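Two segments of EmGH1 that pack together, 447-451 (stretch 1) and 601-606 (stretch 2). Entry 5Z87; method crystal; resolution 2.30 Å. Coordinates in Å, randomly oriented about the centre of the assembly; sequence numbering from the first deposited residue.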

ATOM      1  N   VAL A 447      24.201 -18.474  16.693  1.00 30.35           N
ATOM      2  CA  VAL A 447      23.231 -17.805  17.555  1.00 28.30           C
ATOM      3  C   VAL A 447      22.603 -16.655  16.774  1.00 27.97           C
ATOM      4  O   VAL A 447      23.295 -15.928  16.053  1.00 30.02           O
ATOM      5  CB  VAL A 447      23.907 -17.302  18.846  1.00 32.07           C
ATOM      6  CG1 VAL A 447      22.906 -16.607  19.745  1.00 25.90           C
ATOM      7  CG2 VAL A 447      24.571 -18.454  19.594  1.00 33.71           C
ATOM      8  N   HIS A 448      21.290 -16.478  16.894  1.00 25.96           N
ATOM      9  CA  HIS A 448      20.630 -15.360  16.230  1.00 24.14           C
ATOM     10  C   HIS A 448      19.767 -14.614  17.226  1.00 26.46           C
ATOM     11  O   HIS A 448      18.814 -15.172  17.784  1.00 24.66           O
ATOM     12  CB  HIS A 448      19.839 -15.833  15.020  1.00 23.76           C
ATOM     13  CG  HIS A 448      20.731 -16.276  13.910  1.00 27.81           C
ATOM     14  ND1 HIS A 448      21.317 -15.385  13.036  1.00 31.05           N
ATOM     15  CD2 HIS A 448      21.227 -17.496  13.595  1.00 24.98           C
ATOM     16  CE1 HIS A 448      22.090 -16.048  12.191  1.00 27.83           C
ATOM     17  NE2 HIS A 448      22.052 -17.329  12.507  1.00 27.05           N
ATOM     18  N   LEU A 449      20.134 -13.359  17.469  1.00 26.33           N
ATOM     19  CA  LEU A 449      19.478 -12.540  18.468  1.00 25.38           C
ATOM     20  C   LEU A 449      18.695 -11.379  17.874  1.00 27.70           C
ATOM     21  O   LEU A 449      17.826 -10.828  18.556  1.00 22.49           O
ATOM     22  CB  LEU A 449      20.518 -12.003  19.460  1.00 22.88           C
ATOM     23  CG  LEU A 449      21.313 -13.080  20.188  1.00 23.15           C
ATOM     24  CD1 LEU A 449      22.486 -12.435  20.910  1.00 21.52           C
ATOM     25  CD2 LEU A 449      20.421 -13.859  21.152  1.00 24.33           C
ATOM     26  N   GLY A 450      18.961 -11.008  16.629  1.00 25.68           N
ATOM     27  CA  GLY A 450      18.204  -9.964  15.973  1.00 28.07           C
ATOM     28  C   GLY A 450      18.907  -8.625  16.029  1.00 27.15           C
ATOM     29  O   GLY A 450      19.948  -8.448  16.672  1.00 28.70           O
ATOM     30  N   GLY A 451      18.307  -7.663  15.325  1.00 24.13           N
ATOM     31  CA  GLY A 451      18.818  -6.308  15.352  1.00 22.82           C
ATOM     32  C   GLY A 451      18.882  -5.759  16.765  1.00 25.11           C
ATOM     33  O   GLY A 451      18.205  -6.228  17.683  1.00 19.56           O
TER
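Stretch 2, residues 601-606: FYPGEQ

Stretch 2 lies on stretch 1 as one irregular segment against another. Residues 447-451 form neither helix nor strand, and residues 601-606 follow a similarly irregular path, with Gln-606 at the N-cap position directly before a helix. The backbones come nearest at Leu-449 and Gly-604, whose CA atoms are 5.4 Å apart. Around this point the contacts fan out: Tyr-602 spans His-448 to Gly-450, while Leu-449 also meets Gly-604 and Glu-605. End to end, the two CA paths run obliquely opposed. No hydrogen bond links the stretches, so the 277 Å² buried between them, summed over both sides, rests on van der Waals packing.

Tyr-602 is the residue most covered by the other stretch (79 Å²), and its ring carries its closest contacts. Its CA-to-CB bond points toward stretch 1, and the m rotamer (chi1 -72°) lays the ring along the backbone of His-448, Leu-449 and Gly-450. Gly-450 N sits over one face of the ring, and Gly-450 CA is 3.3 Å from Tyr-602 CD2, an approach possible because no side chain intervenes. An ideal CB on Gly-450 would fall 2.8 Å from Tyr-602 CD2, a clash; its backbone angles (phi 98°, psi 174°) independently call for glycine, since a CB would also be jammed against the preceding carbonyl oxygen. On the His-448 side, Tyr-602 CE1 lies 3.7 Å from His-448 CB. The CA-to-CB bond of His-448 points toward stretch 2, but the end of its side chain leads away, and both imidazole nitrogens form hydrogen bonds outside the two stretches.

A second, aliphatic contact is built around Leu-449. Its CA-to-CB bond points away from stretch 2, yet the side chain, with chi1 at -59° (m) and chi2 at 168° (t), brings its end back. Leu-449 CD2 thereby rests 3.4 Å from Gly-604 C and 3.6 Å from Glu-605 N, packing a methyl group against the peptide that joins these two residues. Leu-449 CD2 is also 4.3 Å from Glu-605 CB. Beyond CB the Glu-605 side chain leads away, and its carboxylate is hydrogen-bonded elsewhere in the structure; Glu-605 OE2 also accepts a weak hydrogen bond from Gln-606 NE2 at 3.3 Å.

Backbone carbonyls of stretch 1 complete the packing without gaining a donor from stretch 2. Leu-449 O lies 3.8 Å from Tyr-602 CB, and His-448 O lies 4.0 Å from Pro-603 CD, both contacts with carbon. Phe-601 and Gln-606, at the ends of stretch 2, make no contact with stretch 1.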

ATOM      1  N   PHE A 601      11.098 -17.105  15.700  1.00 20.81           N
ATOM      2  CA  PHE A 601      11.558 -15.761  15.402  1.00 23.79           C
ATOM      3  C   PHE A 601      13.034 -15.639  15.792  1.00 26.49           C
ATOM      4  O   PHE A 601      13.881 -16.315  15.196  1.00 28.08           O
ATOM      5  CB  PHE A 601      10.620 -14.747  16.078  1.00 15.46           C
ATOM      6  CG  PHE A 601       9.350 -14.511  15.278  1.00 17.84           C
ATOM      7  CD1 PHE A 601       9.348 -13.624  14.201  1.00 20.57           C
ATOM      8  CD2 PHE A 601       8.194 -15.233  15.540  1.00 18.17           C
ATOM      9  CE1 PHE A 601       8.203 -13.422  13.442  1.00 22.16           C
ATOM     10  CE2 PHE A 601       7.043 -15.046  14.781  1.00 24.42           C
ATOM     11  CZ  PHE A 601       7.043 -14.128  13.732  1.00 19.90           C
ATOM     12  N   TYR A 602      13.371 -14.797  16.759  1.00 24.95           N
ATOM     13  CA  TYR A 602      14.716 -14.812  17.340  1.00 20.34           C
ATOM     14  C   TYR A 602      14.517 -15.108  18.810  1.00 21.57           C
ATOM     15  O   TYR A 602      13.952 -14.265  19.527  1.00 21.29           O
ATOM     16  CB  TYR A 602      15.460 -13.496  17.139  1.00 17.54           C
ATOM     17  CG  TYR A 602      15.908 -13.248  15.716  1.00 23.19           C
ATOM     18  CD1 TYR A 602      16.455 -14.268  14.948  1.00 24.31           C
ATOM     19  CD2 TYR A 602      15.764 -11.997  15.130  1.00 18.22           C
ATOM     20  CE1 TYR A 602      16.875 -14.043  13.645  1.00 17.56           C
ATOM     21  CE2 TYR A 602      16.191 -11.759  13.841  1.00 14.27           C
ATOM     22  CZ  TYR A 602      16.741 -12.791  13.094  1.00 20.33           C
ATOM     23  OH  TYR A 602      17.161 -12.568  11.799  1.00 18.92           O
ATOM     24  N   PRO A 603      14.894 -16.294  19.292  1.00 24.72           N
ATOM     25  CA  PRO A 603      14.440 -16.728  20.619  1.00 25.04           C
ATOM     26  C   PRO A 603      15.362 -16.329  21.770  1.00 25.19           C
ATOM     27  O   PRO A 603      15.219 -16.834  22.888  1.00 25.70           O
ATOM     28  CB  PRO A 603      14.350 -18.251  20.456  1.00 20.64           C
ATOM     29  CG  PRO A 603      15.401 -18.562  19.461  1.00 22.89           C
ATOM     30  CD  PRO A 603      15.514 -17.393  18.533  1.00 19.22           C
ATOM     31  N   GLY A 604      16.277 -15.397  21.543  1.00 24.85           N
ATOM     32  CA  GLY A 604      17.075 -14.899  22.646  1.00 30.21           C
ATOM     33  C   GLY A 604      18.250 -15.809  22.959  1.00 32.15           C
ATOM     34  O   GLY A 604      18.520 -16.789  22.268  1.00 25.81           O
ATOM     35  N   GLU A 605      18.968 -15.475  24.040  1.00 26.35           N
ATOM     36  CA  GLU A 605      20.261 -16.110  24.257  1.00 24.71           C
ATOM     37  C   GLU A 605      20.138 -17.503  24.867  1.00 23.35           C
ATOM     38  O   GLU A 605      21.064 -18.307  24.736  1.00 23.79           O
ATOM     39  CB  GLU A 605      21.152 -15.211  25.117  1.00 24.79           C
ATOM     40  CG  GLU A 605      20.622 -14.946  26.505  1.00 22.67           C
ATOM     41  CD  GLU A 605      21.716 -14.472  27.446  1.00 35.44           C
ATOM     42  OE1 GLU A 605      22.208 -13.329  27.278  1.00 32.32           O
ATOM     43  OE2 GLU A 605      22.099 -15.257  28.341  1.00 37.68           O
ATOM     44  N   GLN A 606      19.016 -17.810  25.503  1.00 23.48           N
ATOM     45  CA  GLN A 606      18.721 -19.155  25.972  1.00 29.00           C
ATOM     46  C   GLN A 606      17.837 -19.931  24.992  1.00 30.89           C
ATOM     47  O   GLN A 606      17.279 -20.968  25.360  1.00 34.91           O
ATOM     48  CB  GLN A 606      18.062 -19.091  27.353  1.00 23.17           C
ATOM     49  CG  GLN A 606      18.977 -18.526  28.442  1.00 30.48           C
ATOM     50  CD  GLN A 606      20.328 -19.247  28.527  1.00 34.15           C
ATOM     51  OE1 GLN A 606      20.380 -20.466  28.680  1.00 31.18           O
ATOM     52  NE2 GLN A 606      21.425 -18.488  28.422  1.00 27.26           N
TER